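Inner membrane lipoprotein (Salmonella enterica, PDB 4C47) is needed for proper surface expression of the trimeric autotransporter adhesin SadA and could act directly in its biogenesis. Local coordinates at residues 83-88 and 183-188; 91-96 and 113-118; 105-110 and 165-170; 124-129 and 149-154. All coordinates share one frame; numbering follows the deposited sequence.

Contacts 2, 3 and 4 each join neighbouring antiparallel strands within a sheet, whereas contact 1 packs one sheet of the beta-sandwich on the other. Contact 2 is the most buried and touches both neighbouring subunits, where contact 1 touches one; it shares strand 105-114 with contact 3, which carries the same sheet on to an outermost strand, 164-171. Contact 4 pairs strands 124-130 and 148-153 in the opposing sheet, next to strand 180-186 of contact 1. Contacts 3 and 4 each have one largely apolar face turned into the sandwich, where Leu168 meets Met127 and Met152, and a more polar one outside it. Contact 1 instead relies on isoleucines, with a little polar chemistry at its loop end.

Contact 1: residues 83-88 and 183-188; sequences FIINNG and IGIDME
This is face-to-face packing between the two sheets of the C-terminal beta-sandwich: strand 82-86 lies over strand 180-186 with the short segment axes 7.5 Å apart and 33° between their directions. At that spacing the backbones do not pair, and branched side chains fill the gap. Ile85 does most of the work. Its CD1 reaches across to CG2 of Ile183 at 3.7 Å, the two side chains crossing at about a right angle. With CG2 anti to the backbone N (chi1 -53° for CG1), Ile85 also sets that methyl against Ile185 CG1, 3.6 Å away. Phe83 adds a looser touch on Ile183 CG2, and Phe125 of strand 124-130 packs against both Ile183 and Ile185. Beyond the strands the contact turns polar. Asn87 OD1 takes backbone N-H groups from Asn89 and Ile90 in its own turn, which leaves ND2 directed across the gap. A water accepts from Asn87 ND2 at 2.8 Å and donates to the backbone O of Ile185 at 2.6 Å, bridging the two segments. Met187 comes tip to tip with the same amide, its chain bent at chi2 and chi3, and Asn87 ND2 gives a weak hydrogen bond to Met187 SD at 3.4 Å.

Contact 2: residues 91-96 and 113-118; sequences GLAGRI and VNLLSI
Gly91, Ala93 and Val113 bury the most surface where the open end of the beta hairpin 91-102/105-114 is held together. Ala93 and Val113 form an antiparallel hydrogen-bonded pair, each N-H reaching the other's carbonyl, and on that side Ala93 CB rests against Val113 CG1 at 3.6 Å. Val113 CG1 sits between the backbone N and the carbonyl carbon (chi1 63°), which brings it to this methyl. Leu115 closes in next to it, with CD2 3.8 Å from Ala93 CB. Ile118 of a second subunit packs on Ala93, Val113 and Leu115 together, tying this face of the hairpin to the trimer. Gly91 has no side chain, and Leu115 lies against its backbone: CB is 3.3 Å from Gly91 O, while Leu115 N donates to that same oxygen at 2.9 Å. Leu92 faces the other way, with CD2 3.9 Å from Asn114 CA and contacts to Leu123 and Leu158 beyond. At the end of the strand, Asn114 holds the turn that follows with both ends of its amide. ND2 donates to Ile118 O, nearly in the amide plane, and OD1 accepts from Leu116 N at 2.9 Å in an Asx turn, the donor standing about 60° above the plane of the side-chain carbonyl.

Contact 3: residues 105-110 and 165-170; sequences GSVIHL and NVTLTL
Ser106, Ile108 and Leu110 each exchange a reciprocal pair of backbone hydrogen bonds with Leu170, Leu168 and Val166, so six N-H groups and six carbonyls are satisfied across the two strands. All six bonds are 2.9 Å from N to O. The straightest runs from Val166 N to Leu110 O, 177° at the hydrogen. Two alpha C-H groups add to the ladder: Val107 CA approaches Leu168 O, and Thr167 CA lies 3.5 Å from Ile108 O. Ser106 OG looks outside the pair and hydrogen-bonds to Val173 O. Ile108, Leu110, Val166, Leu168 and Leu170 build the apolar face. Leu110 holds CG between its backbone N and carbonyl carbon (chi1 67°), and its CD2 packs on Leu168 CG at 3.6 Å, while Ile108 CD1 meets Leu170 CD1 at 3.8 Å. On the other face Val107 CG1 touches Thr167 CG2 at 3.7 Å, and the His109 ring lies beside Thr167, both pointing the same way, with ND1 3.4 Å from OG1. Leu168 and Leu170 extend to Met127 and Trp129 of the opposing sheet. An antiparallel strand pair at the edge of a sheet, with one face largely apolar and turned to a second sheet, is typical of a beta-sandwich, here the globular C-terminal domain.

Contact 4: residues 124-129 and 149-154; sequences AFNMTW and NTKMDS
Trp129 folds back over the neighbouring strand, its six-membered ring lying against Asn149 and Thr150. Its CG sits between the backbone N and the carbonyl carbon (chi1 65°), and the indole meets the two residues differently. The backbone N of Asn149 stands over one face, 3.9 Å above the plane and offset toward the rim. Thr150 comes to the edge, its CG2 3.6 Å from Trp129 CZ3. The indole N-H is used beyond the pair, on Lys171 O. The strands themselves form a regular antiparallel ladder, with Phe125 paired to Met152 and Met127 to Thr150, each by two backbone hydrogen bonds. On the face that carries these four residues, Met127 bends at chi3 (-52°), and its CE touches both Thr150 CG2 and Met152 CB, each at 3.8 Å. Met152 is extended instead, and its SD lies 5.4 Å from the centroid of the Phe125 ring in an oblique Met-aromatic contact. The opposite face is mostly polar and more exposed. There Lys151 lies beside Asn126, curling at chi3 and chi4, and its NZ donates to Asn126 OD1 at 3.2 Å, in the carbonyl plane and on a lone pair. The same ammonium forms a salt bridge with Asp186, so one lysine reaches across strand 124-130 to strand 180-186. Ala124 CB rests 3.7 Å from Asp153 OD1 at the end of this face. Strand 148-153, one residue after helix 140-146, is one of two outermost strands of its sheet within the chain; strand 180-186 flanks 124-130 on the other side, and strand 164-171 of the second sheet covers Met127, Trp129 and Met152.

Contact 1: residues 83-88 and 183-188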
loop_
_atom_site.group_PDB
_atom_site.type_symbol
_atom_site.label_atom_id
_atom_site.label_comp_id
_atom_site.label_asym_id
_atom_site.label_seq_id
_atom_site.Cartn_x
_atom_site.Cartn_y
_atom_site.Cartn_z
ATOM N N PHE A 83 -2.949 12.112 -24.062
ATOM C CA PHE A 83 -2.875 11.226 -22.903
ATOM C C PHE A 83 -1.516 10.524 -22.838
ATOM O O PHE A 83 -0.793 10.462 -23.826
ATOM C CB PHE A 83 -4.020 10.202 -22.903
ATOM C CG PHE A 83 -3.943 9.189 -24.014
ATOM C CD1 PHE A 83 -4.554 9.433 -25.235
ATOM C CD2 PHE A 83 -3.276 7.986 -23.833
ATOM C CE1 PHE A 83 -4.495 8.504 -26.255
ATOM C CE2 PHE A 83 -3.210 7.049 -24.850
ATOM C CZ PHE A 83 -3.821 7.309 -26.065
ATOM N N ILE A 84 -1.174 9.998 -21.667
ATOM C CA ILE A 84 0.111 9.346 -21.471
ATOM C C ILE A 84 -0.070 7.936 -20.918
ATOM O O ILE A 84 -0.877 7.714 -20.015
ATOM C CB ILE A 84 1.010 10.152 -20.499
ATOM C CG1 ILE A 84 1.345 11.532 -21.074
ATOM C CG2 ILE A 84 2.290 9.393 -20.189
ATOM C CD1 ILE A 84 2.443 11.523 -22.108
ATOM N N ILE A 85 0.673 6.986 -21.478
ATOM C CA ILE A 85 0.760 5.645 -20.914
ATOM C C ILE A 85 2.189 5.385 -20.449
ATOM O O ILE A 85 3.131 5.453 -21.239
ATOM C CB ILE A 85 0.367 4.559 -21.932
ATOM C CG1 ILE A 85 -1.007 4.848 -22.533
ATOM C CG2 ILE A 85 0.387 3.191 -21.273
ATOM C CD1 ILE A 85 -1.399 3.874 -23.637
ATOM N N ASN A 86 2.351 5.086 -19.166
ATOM C CA ASN A 86 3.675 4.880 -18.587
ATOM C C ASN A 86 3.618 3.815 -17.500
ATOM O O ASN A 86 2.956 4.001 -16.478
ATOM C CB ASN A 86 4.221 6.204 -18.031
ATOM C CG ASN A 86 5.673 6.105 -17.572
ATOM O OD1 ASN A 86 6.120 5.074 -17.065
ATOM N ND2 ASN A 86 6.413 7.190 -17.743
ATOM N N ASN A 87 4.313 2.704 -17.724
ATOM C CA ASN A 87 4.306 1.593 -16.776
ATOM C C ASN A 87 5.605 1.459 -15.987
ATOM O O ASN A 87 5.825 0.462 -15.296
ATOM C CB ASN A 87 3.977 0.275 -17.483
ATOM C CG ASN A 87 4.979 -0.079 -18.575
ATOM O OD1 ASN A 87 5.995 0.596 -18.754
ATOM N ND2 ASN A 87 4.694 -1.150 -19.309
ATOM N N GLY A 88 6.469 2.460 -16.102
ATOM C CA GLY A 88 7.738 2.439 -15.402
ATOM C C GLY A 88 8.884 1.957 -16.272
ATOM O O GLY A 88 10.049 2.081 -15.901
ATOM N N ILE A 183 -6.601 1.798 -21.117
ATOM C CA ILE A 183 -5.586 1.216 -21.983
ATOM C C ILE A 183 -4.256 0.982 -21.263
ATOM O O ILE A 183 -3.726 1.875 -20.596
ATOM C CB ILE A 183 -5.390 2.057 -23.264
ATOM C CG1 ILE A 183 -4.313 1.435 -24.155
ATOM C CG2 ILE A 183 -5.056 3.504 -22.925
ATOM C CD1 ILE A 183 -4.204 2.082 -25.515
ATOM N N GLY A 184 -3.732 -0.234 -21.396
ATOM C CA GLY A 184 -2.474 -0.604 -20.775
ATOM C C GLY A 184 -1.527 -1.317 -21.725
ATOM O O GLY A 184 -1.916 -1.739 -22.816
ATOM N N ILE A 185 -0.277 -1.459 -21.298
ATOM C CA ILE A 185 0.760 -2.070 -22.121
ATOM C C ILE A 185 1.071 -3.510 -21.715
ATOM O O ILE A 185 1.394 -3.784 -20.560
ATOM C CB ILE A 185 2.074 -1.264 -22.049
ATOM C CG1 ILE A 185 1.868 0.151 -22.579
ATOM C CG2 ILE A 185 3.171 -1.961 -22.836
ATOM C CD1 ILE A 185 1.495 0.193 -24.033
ATOM N N ASP A 186 0.977 -4.425 -22.674
ATOM C CA ASP A 186 1.465 -5.784 -22.479
ATOM C C ASP A 186 2.903 -5.849 -22.983
ATOM O O ASP A 186 3.197 -5.432 -24.105
ATOM C CB ASP A 186 0.581 -6.795 -23.212
ATOM C CG ASP A 186 0.781 -8.217 -22.714
ATOM O OD1 ASP A 186 1.944 -8.632 -22.528
ATOM O OD2 ASP A 186 -0.231 -8.918 -22.502
ATOM N N MET A 187 3.791 -6.376 -22.146
ATOM C CA MET A 187 5.228 -6.285 -22.383
ATOM C C MET A 187 5.877 -7.614 -22.751
ATOM O O MET A 187 7.102 -7.708 -22.823
ATOM C CB MET A 187 5.916 -5.712 -21.144
ATOM C CG MET A 187 5.462 -4.314 -20.788
ATOM S SD MET A 187 6.609 -3.074 -21.404
ATOM C CE MET A 187 8.004 -3.369 -20.330
ATOM N N GLU A 188 5.055 -8.630 -22.989
ATOM C CA GLU A 188 5.540 -9.986 -23.240
ATOM C C GLU A 188 6.518 -10.096 -24.413
ATOM O O GLU A 188 7.610 -10.644 -24.263
ATOM C CB GLU A 188 4.364 -10.945 -23.447
HETATM O O HOH W 1 2.375 -2.451 -18.569
#

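Contact 2: residues 91-96 and 113-118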
loop_
_atom_site.group_PDB
_atom_site.type_symbol
_atom_site.label_atom_id
_atom_site.label_comp_id
_atom_site.label_asym_id
_atom_site.label_seq_id
_atom_site.Cartn_x
_atom_site.Cartn_y
_atom_site.Cartn_z
ATOM N N GLY A 91 7.399 4.490 -21.988
ATOM C CA GLY A 91 6.576 5.682 -21.978
ATOM C C GLY A 91 6.063 6.008 -23.367
ATOM O O GLY A 91 6.829 6.088 -24.327
ATOM N N LEU A 92 4.753 6.193 -23.469
ATOM C CA LEU A 92 4.103 6.513 -24.728
ATOM C C LEU A 92 3.205 7.716 -24.519
ATOM O O LEU A 92 2.575 7.850 -23.472
ATOM C CB LEU A 92 3.247 5.337 -25.209
ATOM C CG LEU A 92 3.915 3.989 -25.490
ATOM C CD1 LEU A 92 2.874 2.984 -25.956
ATOM C CD2 LEU A 92 5.014 4.134 -26.527
ATOM N N ALA A 93 3.151 8.600 -25.507
ATOM C CA ALA A 93 2.127 9.640 -25.508
ATOM C C ALA A 93 1.158 9.340 -26.633
ATOM O O ALA A 93 1.503 8.634 -27.577
ATOM C CB ALA A 93 2.739 11.028 -25.676
ATOM N N GLY A 94 -0.053 9.871 -26.536
ATOM C CA GLY A 94 -1.058 9.633 -27.550
ATOM C C GLY A 94 -1.930 10.848 -27.772
ATOM O O GLY A 94 -2.227 11.589 -26.833
ATOM N N ARG A 95 -2.334 11.060 -29.020
ATOM C CA ARG A 95 -3.252 12.145 -29.345
ATOM C C ARG A 95 -4.409 11.622 -30.192
ATOM O O ARG A 95 -4.201 10.943 -31.202
ATOM C CB ARG A 95 -2.524 13.295 -30.053
ATOM C CG ARG A 95 -1.843 12.911 -31.363
ATOM C CD ARG A 95 -0.948 14.026 -31.884
ATOM N NE ARG A 95 -0.415 13.708 -33.206
ATOM C CZ ARG A 95 0.531 14.404 -33.826
ATOM N NH1 ARG A 95 1.070 15.468 -33.249
ATOM N NH2 ARG A 95 0.940 14.025 -35.028
ATOM N N ILE A 96 -5.630 11.925 -29.762
ATOM C CA ILE A 96 -6.821 11.440 -30.444
ATOM C C ILE A 96 -7.191 12.354 -31.610
ATOM O O ILE A 96 -7.494 13.530 -31.420
ATOM C CB ILE A 96 -8.015 11.316 -29.479
ATOM C CG1 ILE A 96 -7.682 10.344 -28.346
ATOM C CG2 ILE A 96 -9.248 10.858 -30.230
ATOM C CD1 ILE A 96 -8.840 10.077 -27.413
ATOM N N VAL A 113 3.204 7.944 -29.812
ATOM C CA VAL A 113 4.609 8.297 -29.944
ATOM C C VAL A 113 5.440 7.739 -28.785
ATOM O O VAL A 113 5.043 7.814 -27.611
ATOM C CB VAL A 113 4.815 9.829 -30.073
ATOM C CG1 VAL A 113 4.348 10.556 -28.819
ATOM C CG2 VAL A 113 6.269 10.143 -30.373
ATOM N N ASN A 114 6.578 7.147 -29.140
ATOM C CA ASN A 114 7.529 6.608 -28.177
ATOM C C ASN A 114 8.307 7.736 -27.511
ATOM O O ASN A 114 8.986 8.512 -28.182
ATOM C CB ASN A 114 8.469 5.625 -28.881
ATOM C CG ASN A 114 9.562 5.093 -27.973
ATOM O OD1 ASN A 114 9.470 5.163 -26.749
ATOM N ND2 ASN A 114 10.611 4.547 -28.580
ATOM N N LEU A 115 8.199 7.825 -26.188
ATOM C CA LEU A 115 8.822 8.907 -25.434
ATOM C C LEU A 115 10.294 8.634 -25.157
ATOM O O LEU A 115 11.038 9.538 -24.781
ATOM C CB LEU A 115 8.080 9.130 -24.115
ATOM C CG LEU A 115 6.618 9.555 -24.231
ATOM C CD1 LEU A 115 6.014 9.826 -22.851
ATOM C CD2 LEU A 115 6.496 10.777 -25.136
ATOM N N LEU A 116 10.710 7.386 -25.348
ATOM C CA LEU A 116 12.073 6.971 -25.038
ATOM C C LEU A 116 13.032 7.311 -26.181
ATOM O O LEU A 116 12.619 7.823 -27.222
ATOM C CB LEU A 116 12.113 5.474 -24.740
ATOM C CG LEU A 116 11.117 4.969 -23.690
ATOM C CD1 LEU A 116 11.315 3.482 -23.424
ATOM C CD2 LEU A 116 11.232 5.772 -22.398
ATOM N N SER A 117 14.312 7.016 -25.975
ATOM C CA SER A 117 15.357 7.364 -26.932
ATOM C C SER A 117 15.719 6.201 -27.855
ATOM O O SER A 117 16.525 6.359 -28.769
ATOM C CB SER A 117 16.607 7.841 -26.194
ATOM O OG SER A 117 17.129 6.819 -25.362
ATOM N N ILE A 118 15.133 5.035 -27.606
ATOM C CA ILE A 118 15.343 3.875 -28.465
ATOM C C ILE A 118 14.006 3.364 -29.000
ATOM O O ILE A 118 12.975 3.512 -28.339
ATOM C CB ILE A 118 16.096 2.740 -27.730
ATOM C CG1 ILE A 118 15.324 2.287 -26.489
ATOM C CG2 ILE A 118 17.496 3.191 -27.350
ATOM C CD1 ILE A 118 15.930 1.078 -25.813
#

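Contact 3: residues 105-110 and 165-170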
loop_
_atom_site.group_PDB
_atom_site.type_symbol
_atom_site.label_atom_id
_atom_site.label_comp_id
_atom_site.label_asym_id
_atom_site.label_seq_id
_atom_site.Cartn_x
_atom_site.Cartn_y
_atom_site.Cartn_z
ATOM N N GLY A 105 -20.284 -0.162 -33.576
ATOM C CA GLY A 105 -19.111 0.210 -32.810
ATOM C C GLY A 105 -18.517 1.562 -33.140
ATOM O O GLY A 105 -19.039 2.308 -33.967
ATOM N N SER A 106 -17.411 1.873 -32.473
ATOM C CA SER A 106 -16.666 3.092 -32.737
ATOM C C SER A 106 -15.273 2.744 -33.224
ATOM O O SER A 106 -14.754 1.666 -32.942
ATOM C CB SER A 106 -16.555 3.939 -31.472
ATOM O OG SER A 106 -17.827 4.144 -30.893
ATOM N N VAL A 107 -14.668 3.662 -33.961
ATOM C CA VAL A 107 -13.277 3.515 -34.339
ATOM C C VAL A 107 -12.533 4.777 -33.939
ATOM O O VAL A 107 -12.932 5.885 -34.294
ATOM C CB VAL A 107 -13.118 3.220 -35.842
ATOM C CG1 VAL A 107 -11.736 3.616 -36.327
ATOM C CG2 VAL A 107 -13.374 1.747 -36.109
ATOM N N ILE A 108 -11.467 4.603 -33.167
ATOM C CA ILE A 108 -10.653 5.727 -32.741
ATOM C C ILE A 108 -9.376 5.797 -33.557
ATOM O O ILE A 108 -8.546 4.888 -33.507
ATOM C CB ILE A 108 -10.269 5.622 -31.258
ATOM C CG1 ILE A 108 -11.518 5.482 -30.388
ATOM C CG2 ILE A 108 -9.443 6.831 -30.839
ATOM C CD1 ILE A 108 -11.215 5.382 -28.910
ATOM N N HIS A 109 -9.225 6.876 -34.314
ATOM C CA HIS A 109 -7.979 7.134 -35.016
ATOM C C HIS A 109 -7.119 8.018 -34.135
ATOM O O HIS A 109 -7.545 9.096 -33.732
ATOM C CB HIS A 109 -8.243 7.822 -36.355
ATOM C CG HIS A 109 -9.087 7.015 -37.289
ATOM N ND1 HIS A 109 -8.549 6.165 -38.230
ATOM C CD2 HIS A 109 -10.431 6.920 -37.418
ATOM C CE1 HIS A 109 -9.526 5.585 -38.903
ATOM N NE2 HIS A 109 -10.678 6.025 -38.432
ATOM N N LEU A 110 -5.916 7.554 -33.819
ATOM C CA LEU A 110 -5.018 8.339 -32.985
ATOM C C LEU A 110 -3.577 8.257 -33.465
ATOM O O LEU A 110 -3.254 7.509 -34.387
ATOM C CB LEU A 110 -5.098 7.898 -31.522
ATOM C CG LEU A 110 -4.601 6.507 -31.148
ATOM C CD1 LEU A 110 -4.141 6.477 -29.700
ATOM C CD2 LEU A 110 -5.693 5.482 -31.360
ATOM N N ASN A 165 0.520 6.635 -36.723
ATOM C CA ASN A 165 -0.905 6.352 -36.864
ATOM C C ASN A 165 -1.320 4.986 -36.323
ATOM O O ASN A 165 -0.793 3.955 -36.738
ATOM C CB ASN A 165 -1.328 6.484 -38.327
ATOM C CG ASN A 165 -2.343 7.585 -38.539
ATOM O OD1 ASN A 165 -3.326 7.688 -37.804
ATOM N ND2 ASN A 165 -2.108 8.424 -39.540
ATOM N N VAL A 166 -2.266 4.992 -35.389
ATOM C CA VAL A 166 -2.798 3.765 -34.806
ATOM C C VAL A 166 -4.325 3.833 -34.751
ATOM O O VAL A 166 -4.899 4.872 -34.409
ATOM C CB VAL A 166 -2.230 3.515 -33.391
ATOM C CG1 VAL A 166 -2.888 2.304 -32.748
ATOM C CG2 VAL A 166 -0.721 3.329 -33.446
ATOM N N THR A 167 -4.975 2.727 -35.104
ATOM C CA THR A 167 -6.432 2.651 -35.111
ATOM C C THR A 167 -6.965 1.634 -34.101
ATOM O O THR A 167 -6.590 0.462 -34.128
ATOM C CB THR A 167 -6.964 2.298 -36.512
ATOM O OG1 THR A 167 -6.771 3.414 -37.390
ATOM C CG2 THR A 167 -8.446 1.955 -36.454
ATOM N N LEU A 168 -7.842 2.094 -33.214
ATOM C CA LEU A 168 -8.479 1.224 -32.237
ATOM C C LEU A 168 -9.925 0.965 -32.634
ATOM O O LEU A 168 -10.764 1.858 -32.545
ATOM C CB LEU A 168 -8.446 1.864 -30.849
ATOM C CG LEU A 168 -7.094 2.348 -30.336
ATOM C CD1 LEU A 168 -7.234 2.959 -28.947
ATOM C CD2 LEU A 168 -6.072 1.224 -30.333
ATOM N N THR A 169 -10.216 -0.254 -33.076
ATOM C CA THR A 169 -11.586 -0.621 -33.407
ATOM C C THR A 169 -12.272 -1.193 -32.173
ATOM O O THR A 169 -11.868 -2.229 -31.647
ATOM C CB THR A 169 -11.664 -1.622 -34.574
ATOM O OG1 THR A 169 -11.383 -2.941 -34.097
ATOM C CG2 THR A 169 -10.675 -1.250 -35.665
ATOM N N LEU A 170 -13.306 -0.499 -31.712
ATOM C CA LEU A 170 -14.010 -0.873 -30.495
ATOM C C LEU A 170 -15.475 -1.165 -30.794
ATOM O O LEU A 170 -16.303 -0.254 -30.822
ATOM C CB LEU A 170 -13.908 0.258 -29.472
ATOM C CG LEU A 170 -12.498 0.789 -29.212
ATOM C CD1 LEU A 170 -12.534 1.925 -28.209
ATOM C CD2 LEU A 170 -11.590 -0.330 -28.725
#

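Contact 4: residues 124-129 and 149-154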
loop_
_atom_site.group_PDB
_atom_site.type_symbol
_atom_site.label_atom_id
_atom_site.label_comp_id
_atom_site.label_asym_id
_atom_site.label_seq_id
_atom_site.Cartn_x
_atom_site.Cartn_y
_atom_site.Cartn_z
ATOM N N ALA A 124 1.845 -4.766 -27.372
ATOM C CA ALA A 124 0.461 -5.214 -27.331
ATOM C C ALA A 124 -0.312 -4.330 -26.358
ATOM O O ALA A 124 0.235 -3.878 -25.352
ATOM C CB ALA A 124 0.381 -6.673 -26.918
ATOM N N PHE A 125 -1.580 -4.074 -26.658
ATOM C CA PHE A 125 -2.367 -3.173 -25.828
ATOM C C PHE A 125 -3.561 -3.874 -25.193
ATOM O O PHE A 125 -4.397 -4.441 -25.889
ATOM C CB PHE A 125 -2.843 -1.972 -26.648
ATOM C CG PHE A 125 -1.729 -1.185 -27.276
ATOM C CD1 PHE A 125 -1.089 -0.177 -26.571
ATOM C CD2 PHE A 125 -1.319 -1.453 -28.572
ATOM C CE1 PHE A 125 -0.062 0.545 -27.150
ATOM C CE2 PHE A 125 -0.295 -0.736 -29.155
ATOM C CZ PHE A 125 0.336 0.264 -28.442
ATOM N N ASN A 126 -3.637 -3.840 -23.868
ATOM C CA ASN A 126 -4.836 -4.304 -23.185
ATOM C C ASN A 126 -5.848 -3.169 -23.155
ATOM O O ASN A 126 -5.547 -2.080 -22.672
ATOM C CB ASN A 126 -4.510 -4.779 -21.770
ATOM C CG ASN A 126 -3.649 -6.029 -21.762
ATOM O OD1 ASN A 126 -3.719 -6.848 -22.676
ATOM N ND2 ASN A 126 -2.833 -6.182 -20.725
ATOM N N MET A 127 -7.039 -3.410 -23.693
ATOM C CA MET A 127 -8.036 -2.350 -23.787
ATOM C C MET A 127 -9.398 -2.750 -23.237
ATOM O O MET A 127 -9.880 -3.858 -23.477
ATOM C CB MET A 127 -8.176 -1.863 -25.230
ATOM C CG MET A 127 -6.937 -1.176 -25.769
ATOM S SD MET A 127 -7.167 -0.598 -27.455
ATOM C CE MET A 127 -7.748 -2.099 -28.240
ATOM N N THR A 128 -10.006 -1.830 -22.495
ATOM C CA THR A 128 -11.348 -2.014 -21.957
ATOM C C THR A 128 -12.129 -0.740 -22.223
ATOM O O THR A 128 -11.619 0.347 -22.002
ATOM C CB THR A 128 -11.310 -2.278 -20.441
ATOM O OG1 THR A 128 -10.481 -3.416 -20.174
ATOM C CG2 THR A 128 -12.715 -2.534 -19.903
ATOM N N TRP A 129 -13.361 -0.856 -22.704
ATOM C CA TRP A 129 -14.102 0.348 -23.063
ATOM C C TRP A 129 -15.598 0.230 -22.836
ATOM O O TRP A 129 -16.142 -0.871 -22.731
ATOM C CB TRP A 129 -13.834 0.735 -24.521
ATOM C CG TRP A 129 -14.325 -0.270 -25.508
ATOM C CD1 TRP A 129 -15.498 -0.232 -26.197
ATOM C CD2 TRP A 129 -13.657 -1.468 -25.918
ATOM N NE1 TRP A 129 -15.608 -1.336 -27.017
ATOM C CE2 TRP A 129 -14.487 -2.110 -26.863
ATOM C CE3 TRP A 129 -12.436 -2.063 -25.581
ATOM C CZ2 TRP A 129 -14.136 -3.312 -27.470
ATOM C CZ3 TRP A 129 -12.092 -3.261 -26.188
ATOM C CH2 TRP A 129 -12.939 -3.869 -27.119
ATOM N N ASN A 149 -13.810 -5.726 -23.603
ATOM C CA ASN A 149 -12.356 -5.814 -23.534
ATOM C C ASN A 149 -11.738 -6.591 -24.692
ATOM O O ASN A 149 -12.380 -7.467 -25.275
ATOM C CB ASN A 149 -11.916 -6.430 -22.202
ATOM C CG ASN A 149 -11.373 -7.838 -22.360
ATOM O OD1 ASN A 149 -12.132 -8.802 -22.460
ATOM N ND2 ASN A 149 -10.049 -7.963 -22.382
ATOM N N THR A 150 -10.490 -6.262 -25.014
ATOM C CA THR A 150 -9.735 -6.988 -26.031
ATOM C C THR A 150 -8.246 -6.664 -25.958
ATOM O O THR A 150 -7.846 -5.656 -25.368
ATOM C CB THR A 150 -10.241 -6.678 -27.458
ATOM O OG1 THR A 150 -9.768 -7.682 -28.366
ATOM C CG2 THR A 150 -9.756 -5.309 -27.918
ATOM N N LYS A 151 -7.428 -7.527 -26.551
ATOM C CA LYS A 151 -5.996 -7.278 -26.639
ATOM C C LYS A 151 -5.614 -6.993 -28.084
ATOM O O LYS A 151 -5.794 -7.838 -28.960
ATOM C CB LYS A 151 -5.195 -8.475 -26.121
ATOM C CG LYS A 151 -3.703 -8.196 -25.983
ATOM C CD LYS A 151 -2.885 -9.477 -25.995
ATOM C CE LYS A 151 -3.312 -10.420 -24.884
ATOM N NZ LYS A 151 -3.090 -9.823 -23.539
ATOM N N MET A 152 -5.093 -5.797 -28.331
ATOM C CA MET A 152 -4.639 -5.429 -29.663
ATOM C C MET A 152 -3.172 -5.779 -29.856
ATOM O O MET A 152 -2.288 -5.133 -29.287
ATOM C CB MET A 152 -4.847 -3.938 -29.922
ATOM C CG MET A 152 -4.411 -3.506 -31.311
ATOM S SD MET A 152 -4.442 -1.723 -31.552
ATOM C CE MET A 152 -3.898 -1.611 -33.256
ATOM N N ASP A 153 -2.923 -6.816 -30.649
ATOM C CA ASP A 153 -1.571 -7.170 -31.054
ATOM C C ASP A 153 -1.148 -6.274 -32.208
ATOM O O ASP A 153 -1.831 -6.201 -33.230
ATOM C CB ASP A 153 -1.504 -8.637 -31.483
ATOM C CG ASP A 153 -1.428 -9.587 -30.304
ATOM O OD1 ASP A 153 -0.728 -9.259 -29.320
ATOM O OD2 ASP A 153 -2.066 -10.660 -30.361
ATOM N N SER A 154 -0.024 -5.588 -32.043
ATOM C CA SER A 154 0.487 -4.727 -33.100
ATOM C C SER A 154 1.942 -5.046 -33.405
ATOM O O SER A 154 2.747 -5.264 -32.499
ATOM C CB SER A 154 0.344 -3.252 -32.717
ATOM O OG SER A 154 1.473 -2.796 -31.997
#